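Local coordinates for lipid-transfer protein (Thermomonospora curvata, PDB 6OK1) that is of unknown function but belongs to the thiolase superfamily, whose members build alternating layers of helix and sheet from two similar halves, at residues T183-W188 with T361-P366; A290-D295 with P332-G337; V173-R178 with R192-E197; A11-T16 with A354-R359. One frame throughout, in Å; residues are numbered along the deposited sequence.

Interaction 1 (T183-W188 with T361-P366)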
loop_
_atom_site.group_PDB
_atom_site.type_symbol
_atom_site.label_atom_id
_atom_site.label_comp_id
_atom_site.label_asym_id
_atom_site.label_seq_id
_atom_site.Cartn_x
_atom_site.Cartn_y
_atom_site.Cartn_z
ATOM N N THR A 183 -32.172 7.248 13.770
ATOM C CA THR A 183 -31.988 7.760 15.123
ATOM C C THR A 183 -30.533 8.106 15.419
ATOM O O THR A 183 -30.168 8.287 16.584
ATOM C CB THR A 183 -32.518 6.750 16.147
ATOM O OG1 THR A 183 -31.851 5.491 16.007
ATOM C CG2 THR A 183 -34.000 6.536 15.944
ATOM N N ASN A 184 -29.693 8.213 14.381
ATOM C CA ASN A 184 -28.273 8.506 14.555
ATOM C C ASN A 184 -27.977 9.913 14.051
ATOM O O ASN A 184 -27.911 10.124 12.829
ATOM C CB ASN A 184 -27.419 7.498 13.789
ATOM C CG ASN A 184 -25.953 7.805 13.904
ATOM O OD1 ASN A 184 -25.552 8.732 14.616
ATOM N ND2 ASN A 184 -25.135 7.045 13.184
ATOM N N PRO A 185 -27.772 10.899 14.934
ATOM C CA PRO A 185 -27.581 12.279 14.455
ATOM C C PRO A 185 -26.396 12.441 13.527
ATOM O O PRO A 185 -26.334 13.435 12.790
ATOM C CB PRO A 185 -27.382 13.080 15.756
ATOM C CG PRO A 185 -28.073 12.264 16.818
ATOM C CD PRO A 185 -27.853 10.831 16.407
ATOM N N LYS A 186 -25.440 11.516 13.554
ATOM C CA LYS A 186 -24.266 11.608 12.686
ATOM C C LYS A 186 -24.515 11.038 11.299
ATOM O O LYS A 186 -23.697 11.255 10.398
ATOM C CB LYS A 186 -23.091 10.867 13.319
ATOM C CG LYS A 186 -22.683 11.368 14.691
ATOM C CD LYS A 186 -22.143 12.777 14.622
ATOM C CE LYS A 186 -21.684 13.259 16.006
ATOM N NZ LYS A 186 -21.212 14.675 15.983
ATOM N N ALA A 187 -25.615 10.321 11.122
ATOM C CA ALA A 187 -25.911 9.626 9.879
ATOM C C ALA A 187 -26.487 10.569 8.836
ATOM O O ALA A 187 -27.233 11.507 9.149
ATOM C CB ALA A 187 -26.898 8.484 10.145
ATOM N N TRP A 188 -26.149 10.309 7.569
ATOM C CA TRP A 188 -26.673 11.166 6.518
ATOM C C TRP A 188 -28.180 11.083 6.461
ATOM O O TRP A 188 -28.844 12.073 6.138
ATOM C CB TRP A 188 -26.096 10.802 5.150
ATOM C CG TRP A 188 -26.525 11.799 4.123
ATOM C CD1 TRP A 188 -27.414 11.607 3.112
ATOM C CD2 TRP A 188 -26.107 13.171 4.042
ATOM N NE1 TRP A 188 -27.575 12.770 2.398
ATOM C CE2 TRP A 188 -26.781 13.743 2.950
ATOM C CE3 TRP A 188 -25.228 13.969 4.792
ATOM C CZ2 TRP A 188 -26.605 15.076 2.576
ATOM C CZ3 TRP A 188 -25.051 15.304 4.418
ATOM C CH2 TRP A 188 -25.754 15.843 3.322
ATOM N N THR A 361 -21.900 3.167 24.399
ATOM C CA THR A 361 -22.184 4.540 24.012
ATOM C C THR A 361 -22.781 4.668 22.614
ATOM O O THR A 361 -22.840 5.776 22.075
ATOM C CB THR A 361 -20.914 5.376 24.116
ATOM O OG1 THR A 361 -19.913 4.851 23.232
ATOM C CG2 THR A 361 -20.367 5.346 25.562
ATOM N N SER A 362 -23.276 3.580 22.030
ATOM C CA SER A 362 -23.962 3.699 20.753
ATOM C C SER A 362 -25.265 4.484 20.902
ATOM O O SER A 362 -25.976 4.351 21.902
ATOM C CB SER A 362 -24.266 2.318 20.177
ATOM O OG SER A 362 -25.177 2.441 19.100
ATOM N N VAL A 363 -25.595 5.283 19.881
ATOM C CA VAL A 363 -26.892 5.971 19.849
ATOM C C VAL A 363 -28.050 4.984 19.789
ATOM O O VAL A 363 -29.177 5.333 20.156
ATOM C CB VAL A 363 -26.974 6.970 18.670
ATOM C CG1 VAL A 363 -25.864 8.009 18.786
ATOM C CG2 VAL A 363 -26.923 6.235 17.310
ATOM N N ASN A 364 -27.798 3.749 19.345
ATOM C CA ASN A 364 -28.791 2.680 19.353
ATOM C C ASN A 364 -28.276 1.484 20.144
ATOM O O ASN A 364 -28.380 0.340 19.694
ATOM C CB ASN A 364 -29.141 2.270 17.921
ATOM C CG ASN A 364 -29.911 3.346 17.186
ATOM O OD1 ASN A 364 -30.893 3.876 17.701
ATOM N ND2 ASN A 364 -29.463 3.686 15.980
ATOM N N GLN A 365 -27.729 1.746 21.319
ATOM C CA GLN A 365 -27.190 0.696 22.169
ATOM C C GLN A 365 -28.258 -0.364 22.450
ATOM O O GLN A 365 -29.314 -0.033 23.015
ATOM C CB GLN A 365 -26.681 1.296 23.471
ATOM C CG GLN A 365 -25.861 0.344 24.314
ATOM C CD GLN A 365 -24.516 0.048 23.721
ATOM O OE1 GLN A 365 -23.892 0.908 23.097
ATOM N NE2 GLN A 365 -24.040 -1.178 23.938
ATOM N N PRO A 366 -28.037 -1.632 22.062
ATOM C CA PRO A 366 -29.011 -2.708 22.303
ATOM C C PRO A 366 -28.808 -3.362 23.660
ATOM O O PRO A 366 -28.753 -4.590 23.776
ATOM C CB PRO A 366 -28.725 -3.683 21.168
ATOM C CG PRO A 366 -27.243 -3.570 20.983
ATOM C CD PRO A 366 -26.893 -2.120 21.274
HETATM O O HOH W 1 -30.653 7.639 19.291
#

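Interaction 2 (A290-D295 with P332-G337)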
loop_
_atom_site.group_PDB
_atom_site.type_symbol
_atom_site.label_atom_id
_atom_site.label_comp_id
_atom_site.label_asym_id
_atom_site.label_seq_id
_atom_site.Cartn_x
_atom_site.Cartn_y
_atom_site.Cartn_z
ATOM N N ALA A 290 -23.530 -8.477 18.856
ATOM C CA ALA A 290 -23.910 -7.510 17.836
ATOM C C ALA A 290 -22.974 -7.691 16.650
ATOM O O ALA A 290 -21.860 -8.193 16.809
ATOM C CB ALA A 290 -23.824 -6.079 18.368
ATOM N N ALA A 291 -23.424 -7.262 15.463
ATOM C CA ALA A 291 -22.574 -7.340 14.274
ATOM C C ALA A 291 -22.615 -6.052 13.467
ATOM O O ALA A 291 -23.683 -5.480 13.231
ATOM C CB ALA A 291 -22.992 -8.498 13.362
ATOM N N ILE A 292 -21.446 -5.626 13.003
ATOM C CA ILE A 292 -21.325 -4.518 12.071
ATOM C C ILE A 292 -20.898 -5.162 10.755
ATOM O O ILE A 292 -19.739 -5.561 10.612
ATOM C CB ILE A 292 -20.318 -3.469 12.555
ATOM C CG1 ILE A 292 -20.678 -2.912 13.947
ATOM C CG2 ILE A 292 -20.167 -2.345 11.493
ATOM C CD1 ILE A 292 -22.021 -2.234 14.052
ATOM N N LEU A 293 -21.850 -5.333 9.825
ATOM C CA LEU A 293 -21.655 -6.113 8.606
ATOM C C LEU A 293 -21.583 -5.156 7.425
ATOM O O LEU A 293 -22.543 -4.426 7.143
ATOM C CB LEU A 293 -22.769 -7.150 8.424
ATOM C CG LEU A 293 -22.828 -8.195 9.546
ATOM C CD1 LEU A 293 -23.951 -9.200 9.236
ATOM C CD2 LEU A 293 -21.472 -8.899 9.736
ATOM N N TYR A 294 -20.424 -5.148 6.760
ATOM C CA TYR A 294 -20.158 -4.226 5.662
ATOM C C TYR A 294 -21.257 -4.297 4.617
ATOM O O TYR A 294 -21.602 -5.377 4.116
ATOM C CB TYR A 294 -18.816 -4.576 5.041
ATOM C CG TYR A 294 -18.140 -3.478 4.237
ATOM C CD1 TYR A 294 -18.474 -3.245 2.908
ATOM C CD2 TYR A 294 -17.101 -2.753 4.796
ATOM C CE1 TYR A 294 -17.778 -2.283 2.166
ATOM C CE2 TYR A 294 -16.411 -1.805 4.076
ATOM C CZ TYR A 294 -16.743 -1.583 2.762
ATOM O OH TYR A 294 -16.042 -0.630 2.059
ATOM N N ASP A 295 -21.751 -3.128 4.237
ATOM C CA ASP A 295 -23.035 -3.025 3.570
ATOM C C ASP A 295 -23.038 -1.863 2.589
ATOM O O ASP A 295 -24.022 -1.125 2.492
ATOM C CB ASP A 295 -24.155 -2.850 4.586
ATOM C CG ASP A 295 -24.026 -1.563 5.357
ATOM O OD1 ASP A 295 -22.882 -1.206 5.689
ATOM O OD2 ASP A 295 -25.063 -0.928 5.631
ATOM N N PRO A 332 -28.296 -7.775 16.857
ATOM C CA PRO A 332 -28.416 -6.364 16.488
ATOM C C PRO A 332 -27.306 -5.982 15.531
ATOM O O PRO A 332 -26.133 -6.261 15.778
ATOM C CB PRO A 332 -28.274 -5.632 17.827
ATOM C CG PRO A 332 -28.718 -6.610 18.843
ATOM C CD PRO A 332 -28.327 -7.968 18.322
ATOM N N CYS A 333 -27.685 -5.346 14.429
ATOM C CA CYS A 333 -26.774 -5.170 13.310
ATOM C C CYS A 333 -26.758 -3.726 12.853
ATOM O O CYS A 333 -27.809 -3.091 12.709
ATOM C CB CYS A 333 -27.192 -6.087 12.176
ATOM S SG CYS A 333 -26.089 -6.038 10.716
ATOM N N ASN A 334 -25.557 -3.226 12.575
ATOM C CA ASN A 334 -25.383 -1.923 11.950
ATOM C C ASN A 334 -26.194 -0.861 12.688
ATOM O O ASN A 334 -26.954 -0.085 12.093
ATOM C CB ASN A 334 -25.745 -1.990 10.470
ATOM C CG ASN A 334 -24.737 -2.806 9.666
ATOM O OD1 ASN A 334 -23.668 -3.137 10.183
ATOM N ND2 ASN A 334 -25.047 -3.103 8.406
ATOM N N THR A 335 -25.976 -0.813 14.009
ATOM C CA THR A 335 -26.683 0.102 14.894
ATOM C C THR A 335 -26.397 1.578 14.602
ATOM O O THR A 335 -27.140 2.442 15.072
ATOM C CB THR A 335 -26.320 -0.245 16.338
ATOM O OG1 THR A 335 -24.922 -0.543 16.435
ATOM C CG2 THR A 335 -27.105 -1.477 16.760
ATOM N N HIS A 336 -25.344 1.890 13.848
ATOM C CA HIS A 336 -25.103 3.250 13.368
ATOM C C HIS A 336 -25.832 3.564 12.069
ATOM O O HIS A 336 -25.899 4.735 11.672
ATOM C CB HIS A 336 -23.595 3.479 13.157
ATOM C CG HIS A 336 -22.962 2.543 12.171
ATOM N ND1 HIS A 336 -23.251 1.193 12.121
ATOM C CD2 HIS A 336 -22.031 2.762 11.214
ATOM C CE1 HIS A 336 -22.531 0.627 11.165
ATOM N NE2 HIS A 336 -21.783 1.560 10.602
ATOM N N GLY A 337 -26.344 2.554 11.380
ATOM C CA GLY A 337 -26.964 2.735 10.084
ATOM C C GLY A 337 -26.168 2.154 8.933
ATOM O O GLY A 337 -26.663 2.144 7.800
#

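Interaction 3 (V173-R178 with R192-E197)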
loop_
_atom_site.group_PDB
_atom_site.type_symbol
_atom_site.label_atom_id
_atom_site.label_comp_id
_atom_site.label_asym_id
_atom_site.label_seq_id
_atom_site.Cartn_x
_atom_site.Cartn_y
_atom_site.Cartn_z
ATOM N N VAL A 173 -32.534 -5.609 4.502
ATOM C CA VAL A 173 -31.261 -5.100 4.989
ATOM C C VAL A 173 -31.249 -3.590 4.911
ATOM O O VAL A 173 -30.801 -2.901 5.838
ATOM C CB VAL A 173 -30.096 -5.694 4.178
ATOM C CG1 VAL A 173 -28.780 -5.054 4.601
ATOM C CG2 VAL A 173 -30.025 -7.168 4.360
ATOM N N ALA A 174 -31.706 -3.057 3.783
ATOM C CA ALA A 174 -31.761 -1.611 3.614
ATOM C C ALA A 174 -32.672 -0.981 4.658
ATOM O O ALA A 174 -32.330 0.048 5.248
ATOM C CB ALA A 174 -32.236 -1.269 2.201
ATOM N N VAL A 175 -33.824 -1.603 4.909
ATOM C CA VAL A 175 -34.788 -1.035 5.852
ATOM C C VAL A 175 -34.203 -0.990 7.257
ATOM O O VAL A 175 -34.311 0.026 7.963
ATOM C CB VAL A 175 -36.105 -1.833 5.812
ATOM C CG1 VAL A 175 -37.059 -1.350 6.892
ATOM C CG2 VAL A 175 -36.764 -1.718 4.430
ATOM N N VAL A 176 -33.575 -2.086 7.704
ATOM C CA VAL A 176 -33.028 -2.071 9.064
ATOM C C VAL A 176 -31.848 -1.107 9.159
ATOM O O VAL A 176 -31.722 -0.360 10.138
ATOM C CB VAL A 176 -32.671 -3.496 9.542
ATOM C CG1 VAL A 176 -31.399 -4.005 8.894
ATOM C CG2 VAL A 176 -32.527 -3.530 11.083
ATOM N N ASP A 177 -30.975 -1.076 8.144
ATOM C CA ASP A 177 -29.953 -0.039 8.114
ATOM C C ASP A 177 -30.559 1.349 8.300
ATOM O O ASP A 177 -30.067 2.163 9.091
ATOM C CB ASP A 177 -29.209 -0.042 6.766
ATOM C CG ASP A 177 -28.030 -0.996 6.702
ATOM O OD1 ASP A 177 -27.575 -1.538 7.719
ATOM O OD2 ASP A 177 -27.542 -1.194 5.558
ATOM N N ARG A 178 -31.566 1.677 7.489
ATOM C CA ARG A 178 -32.123 3.023 7.538
ATOM C C ARG A 178 -32.908 3.252 8.827
ATOM O O ARG A 178 -33.000 4.383 9.304
ATOM C CB ARG A 178 -32.995 3.263 6.303
ATOM C CG ARG A 178 -32.151 3.387 4.993
ATOM C CD ARG A 178 -31.372 4.696 4.915
ATOM N NE ARG A 178 -32.296 5.818 4.757
ATOM C CZ ARG A 178 -32.663 6.356 3.596
ATOM N NH1 ARG A 178 -32.150 5.928 2.445
ATOM N NH2 ARG A 178 -33.547 7.354 3.593
ATOM N N ARG A 192 -34.754 9.918 8.526
ATOM C CA ARG A 192 -35.299 9.598 7.205
ATOM C C ARG A 192 -35.365 8.087 7.003
ATOM O O ARG A 192 -34.727 7.529 6.107
ATOM C CB ARG A 192 -34.472 10.293 6.119
ATOM C CG ARG A 192 -34.473 11.799 6.323
ATOM C CD ARG A 192 -33.879 12.575 5.174
ATOM N NE ARG A 192 -34.628 12.389 3.936
ATOM C CZ ARG A 192 -34.495 13.169 2.869
ATOM N NH1 ARG A 192 -33.656 14.193 2.913
ATOM N NH2 ARG A 192 -35.195 12.927 1.763
ATOM N N PRO A 193 -36.170 7.395 7.804
ATOM C CA PRO A 193 -36.323 5.949 7.611
ATOM C C PRO A 193 -37.057 5.643 6.313
ATOM O O PRO A 193 -37.737 6.491 5.730
ATOM C CB PRO A 193 -37.141 5.509 8.832
ATOM C CG PRO A 193 -37.964 6.735 9.204
ATOM C CD PRO A 193 -37.058 7.921 8.865
ATOM N N ILE A 194 -36.924 4.396 5.863
ATOM C CA ILE A 194 -37.602 3.944 4.659
ATOM C C ILE A 194 -38.485 2.760 5.001
ATOM O O ILE A 194 -38.319 2.090 6.027
ATOM C CB ILE A 194 -36.624 3.555 3.524
ATOM C CG1 ILE A 194 -35.806 2.313 3.916
ATOM C CG2 ILE A 194 -35.726 4.726 3.197
ATOM C CD1 ILE A 194 -34.951 1.776 2.785
ATOM N N THR A 195 -39.430 2.496 4.108
ATOM C CA THR A 195 -40.199 1.264 4.151
ATOM C C THR A 195 -39.679 0.290 3.100
ATOM O O THR A 195 -38.985 0.670 2.150
ATOM C CB THR A 195 -41.686 1.523 3.884
ATOM O OG1 THR A 195 -41.825 1.998 2.537
ATOM C CG2 THR A 195 -42.274 2.547 4.880
ATOM N N LEU A 196 -40.065 -0.979 3.258
ATOM C CA LEU A 196 -39.748 -1.966 2.235
ATOM C C LEU A 196 -40.401 -1.594 0.909
ATOM O O LEU A 196 -39.836 -1.826 -0.169
ATOM C CB LEU A 196 -40.186 -3.354 2.705
ATOM C CG LEU A 196 -39.774 -4.518 1.810
ATOM C CD1 LEU A 196 -38.250 -4.607 1.658
ATOM C CD2 LEU A 196 -40.317 -5.834 2.339
ATOM N N GLU A 197 -41.588 -0.992 0.970
ATOM C CA GLU A 197 -42.224 -0.494 -0.235
ATOM C C GLU A 197 -41.368 0.580 -0.901
ATOM O O GLU A 197 -41.239 0.610 -2.134
ATOM C CB GLU A 197 -43.620 0.033 0.127
ATOM C CG GLU A 197 -44.617 -1.081 0.566
ATOM C CD GLU A 197 -44.146 -1.959 1.758
ATOM O OE1 GLU A 197 -43.658 -1.431 2.800
ATOM O OE2 GLU A 197 -44.262 -3.203 1.640
HETATM O O HOH W 2 -36.137 2.190 7.716
#

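Interaction 4 (A11-T16 with A354-R359)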
loop_
_atom_site.group_PDB
_atom_site.type_symbol
_atom_site.label_atom_id
_atom_site.label_comp_id
_atom_site.label_asym_id
_atom_site.label_seq_id
_atom_site.Cartn_x
_atom_site.Cartn_y
_atom_site.Cartn_z
ATOM N N ALA A 11 -8.663 2.444 22.104
ATOM C CA ALA A 11 -8.870 3.364 23.199
ATOM C C ALA A 11 -9.417 4.699 22.756
ATOM O O ALA A 11 -9.921 5.449 23.595
ATOM C CB ALA A 11 -7.551 3.601 23.940
ATOM N N GLY A 12 -9.316 5.016 21.466
ATOM C CA GLY A 12 -9.782 6.285 20.958
ATOM C C GLY A 12 -10.391 6.138 19.586
ATOM O O GLY A 12 -9.909 5.351 18.762
ATOM N N ILE A 13 -11.460 6.903 19.360
ATOM C CA ILE A 13 -12.100 7.058 18.063
ATOM C C ILE A 13 -12.268 8.547 17.783
ATOM O O ILE A 13 -12.506 9.359 18.683
ATOM C CB ILE A 13 -13.459 6.321 17.980
ATOM C CG1 ILE A 13 -14.466 6.915 18.976
ATOM C CG2 ILE A 13 -13.244 4.822 18.226
ATOM C CD1 ILE A 13 -15.830 6.258 18.932
ATOM N N GLY A 14 -12.147 8.901 16.512
ATOM C CA GLY A 14 -12.279 10.283 16.109
ATOM C C GLY A 14 -12.741 10.369 14.680
ATOM O O GLY A 14 -12.321 9.577 13.830
ATOM N N ALA A 15 -13.607 11.330 14.401
ATOM C CA ALA A 15 -14.158 11.477 13.062
ATOM C C ALA A 15 -14.430 12.944 12.780
ATOM O O ALA A 15 -14.653 13.740 13.699
ATOM C CB ALA A 15 -15.454 10.673 12.911
ATOM N N THR A 16 -14.365 13.298 11.500
ATOM C CA THR A 16 -14.940 14.540 11.026
ATOM C C THR A 16 -16.434 14.332 10.909
ATOM O O THR A 16 -16.936 13.213 11.059
ATOM C CB THR A 16 -14.368 14.952 9.661
ATOM O OG1 THR A 16 -14.808 14.037 8.646
ATOM C CG2 THR A 16 -12.858 14.971 9.707
ATOM N N ALA A 354 -18.614 -0.216 16.456
ATOM C CA ALA A 354 -18.347 -1.395 17.277
ATOM C C ALA A 354 -17.702 -1.002 18.596
ATOM O O ALA A 354 -18.007 -1.569 19.652
ATOM C CB ALA A 354 -17.447 -2.356 16.498
ATOM N N VAL A 355 -16.795 -0.034 18.548
ATOM C CA VAL A 355 -16.168 0.463 19.765
ATOM C C VAL A 355 -17.221 1.070 20.691
ATOM O O VAL A 355 -17.244 0.805 21.902
ATOM C CB VAL A 355 -15.067 1.480 19.413
ATOM C CG1 VAL A 355 -14.565 2.202 20.682
ATOM C CG2 VAL A 355 -13.881 0.789 18.682
ATOM N N ARG A 356 -18.125 1.878 20.138
ATOM C CA ARG A 356 -19.183 2.451 20.971
ATOM C C ARG A 356 -20.036 1.370 21.607
ATOM O O ARG A 356 -20.414 1.480 22.783
ATOM C CB ARG A 356 -20.056 3.393 20.151
ATOM C CG ARG A 356 -19.357 4.633 19.683
ATOM C CD ARG A 356 -20.370 5.547 18.973
ATOM N NE ARG A 356 -19.704 6.472 18.098
ATOM C CZ ARG A 356 -19.645 6.382 16.773
ATOM N NH1 ARG A 356 -20.291 5.436 16.084
ATOM N NH2 ARG A 356 -18.961 7.308 16.149
ATOM N N LEU A 357 -20.365 0.324 20.846
ATOM C CA LEU A 357 -21.181 -0.751 21.399
ATOM C C LEU A 357 -20.484 -1.387 22.598
ATOM O O LEU A 357 -21.118 -1.622 23.642
ATOM C CB LEU A 357 -21.481 -1.787 20.312
ATOM C CG LEU A 357 -22.471 -1.369 19.219
ATOM C CD1 LEU A 357 -22.397 -2.331 18.012
ATOM C CD2 LEU A 357 -23.868 -1.329 19.753
ATOM N N VAL A 358 -19.165 -1.625 22.491
ATOM C CA VAL A 358 -18.424 -2.192 23.620
ATOM C C VAL A 358 -18.413 -1.216 24.794
ATOM O O VAL A 358 -18.572 -1.618 25.956
ATOM C CB VAL A 358 -16.997 -2.579 23.190
ATOM C CG1 VAL A 358 -16.158 -2.988 24.409
ATOM C CG2 VAL A 358 -17.049 -3.717 22.181
ATOM N N ARG A 359 -18.212 0.072 24.513
ATOM C CA ARG A 359 -18.222 1.097 25.550
ATOM C C ARG A 359 -19.595 1.280 26.172
ATOM O O ARG A 359 -19.680 1.752 27.313
ATOM C CB ARG A 359 -17.771 2.446 24.973
ATOM C CG ARG A 359 -16.337 2.529 24.530
ATOM C CD ARG A 359 -16.083 3.879 23.854
ATOM N NE ARG A 359 -14.682 4.117 23.541
ATOM C CZ ARG A 359 -14.228 5.240 22.996
ATOM N NH1 ARG A 359 -15.078 6.222 22.724
ATOM N NH2 ARG A 359 -12.941 5.375 22.733
#

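Interaction 1 (T183-W188 with T361-P366)
An Asx turn led by Asn184 meets Val363, which sits inside an ST turn begun by Ser362, where two loops of a thiolase-type fold come together, one from each half. Asn184 OD1 reaches forward to accept from Lys186 N, the donor standing well above the amide plane, while Ala187 N closes the overlapping type I beta turn on Asn184 O. On the facing loop, Ser362 OG accepts from Asn364 N at 2.9 Å. Both loops carry such internal bonds. Val363 CG2, set between its backbone N and carbonyl carbon, lies 3.8 Å from Asn184 CB, and the two side chains cross at about a right angle. Val363 CG1, anti to the carbonyl carbon (chi1 -59°), grazes Pro185 CD at 4.2 Å. Asn184 ND2 turns to Glu342 and to the carbonyl of His336. Thr183 OG1 faces the amide of Asn364, where a hydrogen bond to OD1 is doubtful in detail because the two oxygens are modelled only 2.5 Å apart. Beside this pair a single water gives one hydrogen to Thr183 O at 2.8 Å and the other to Val363 O at 2.9 Å.

Interaction 2 (A290-D295 with P332-G337)
With CG of Asn334 anti to its carbonyl carbon (chi1 -69°) and chi2 at only -11° for OD1, the amide lies alongside the backbone of Leu293 and reads both of its polar atoms. OD1 accepts from Leu293 N at 2.9 Å, the donor tilted modestly from the carbonyl plane; ND2 gives back to Leu293 O at 3.1 Å, almost in the amide plane and on a lone pair of that carbonyl. The second hydrogen of ND2 serves Asp177 on a neighbouring helix. The side chain takes over where backbone pairing stops: one parallel bridge joins Ala291 to Cys333, with Ala291 N bonded to Pro332 O at 2.9 Å and Asn334 N to Ala291 O at 3.0 Å. This adds a short stretch of chain to strand 290-292, the outermost strand of the sheet within this chain, whose other side pairs with strand 371-375. Past the bridge, Asn334 starts a type I turn through His336 to Gly337, which leads into helix 338-341 of the C-terminal thiolase-like half. Ile292 CG2 packs obliquely on the His336 ring, 3.8 Å from CE1. Just past the strand, Leu293 CG touches Cys333 SG at 4.1 Å.

Interaction 3 (V173-R178 with R192-E197)
The carbonyl oxygen of Arg192 is gripped by two donors of one guanidinium: Arg178 NH2 at 2.8 Å, with the oxygen near the guanidinium plane and the donor in the carbonyl plane, and Arg178 NE more weakly at 3.3 Å. The pair forms a fork in which one acceptor fixes the rotation of the flat group. Arg178 reaches it with a folded chain, bent at both chi2 (-72°) and chi3 (-68°), which places CD and then NE back toward the incoming loop. Ile194 fills the bend. Its CG2 stands 3.4 Å above the guanidinium plane, over the centre, while CG1 lies 3.8 Å from Arg178 CB and the two side chains cross at about a right angle. One turn back toward the start of helix 167-182, Ile194 CD1 meets Ala174 CB at 4.1 Å, and Val175 CG2 presses against the chain at Leu196 N. Here Thr195 is the N-cap of helix 196-201, its hydroxyl bound to Asp198 N, so the contact joins one helix to the start of the next. A water receives from Ile194 N at 3.0 Å and donates to Val175 O at 2.8 Å, bridging the two backbones. Phe189 adds a cation-pi partner to Arg178. An uncharged carbonyl, a methyl group and an aromatic ring are thus among the neighbours of this guanidinium; the carbonyl dipole and the ring's electrons would probably help to offset its charge.

Interaction 4 (A11-T16 with A354-R359)
Ile13, directed from its strand toward Val355 and Arg359 on helix 348-359, carries the contact branch by branch. From CB, the CG2 methyl drops onto Val355, 3.8 Å from CG1, the two side chains sliding past each other in opposite directions. The other branch begins at CG1, which lies between the backbone N and the carbonyl carbon (chi1 64°) and comes within 3.9 Å of Arg359 NH1. Because chi2 is anti (179°), CD1 continues outward to lie between Arg359 NH1, at 3.9 Å, and the CG and NE of Arg356, both at 4.0 Å. Arg356 NH1 itself pairs with Glu353 one turn back. Arg359, extended from CG to NE, brings its guanidinium to the backbone of Ala11 and Gly12, and NH2 lies 3.1 Å from Ala11 O, which sits at the edge near the guanidinium plane. The charge of that group is met by Asp40, whose OD2 forms a salt bridge with NH2 and also accepts from Ile13 N, so one carboxylate oxygen bonds to both arginine and strand. A classic beta bulge opposite Val225 places Ala11 and Gly12 within the contact. The axes of strand 11-15 and helix segment 354-359 pass 9.9 Å apart. Such a helix laid over a sheet, here joining the C-terminal half to the first strand of the N-terminal half, is typical of the layered thiolase fold.

Overall arrangement
Interactions 1, 2 and 4 form a continuous cluster, with interaction 3 at its flank. Interaction 1 holds the turn of interaction 2 through a probable hydrogen bond from Asn364 ND2 to Thr335 O at 2.8 Å, and Pro366 CB packs on Pro332 CG at 3.7 Å. It continues from the end of helix 348-359 in interaction 4, where Thr361 N lies 2.8 Å from Arg356 O, and Leu357 of that helix also packs on Ile292 and Thr335. Interaction 3 touches interaction 2 where Asp177 CB lies 3.5 Å from Gly337 O, but its centre is about 25 Å from that of interaction 4. The side chains of Pro185 and Arg192 each lie near a bound molecule of 4-(2-hydroxyethyl)-1-piperazine ethanesulfonic acid, about 6 and 5 Å away.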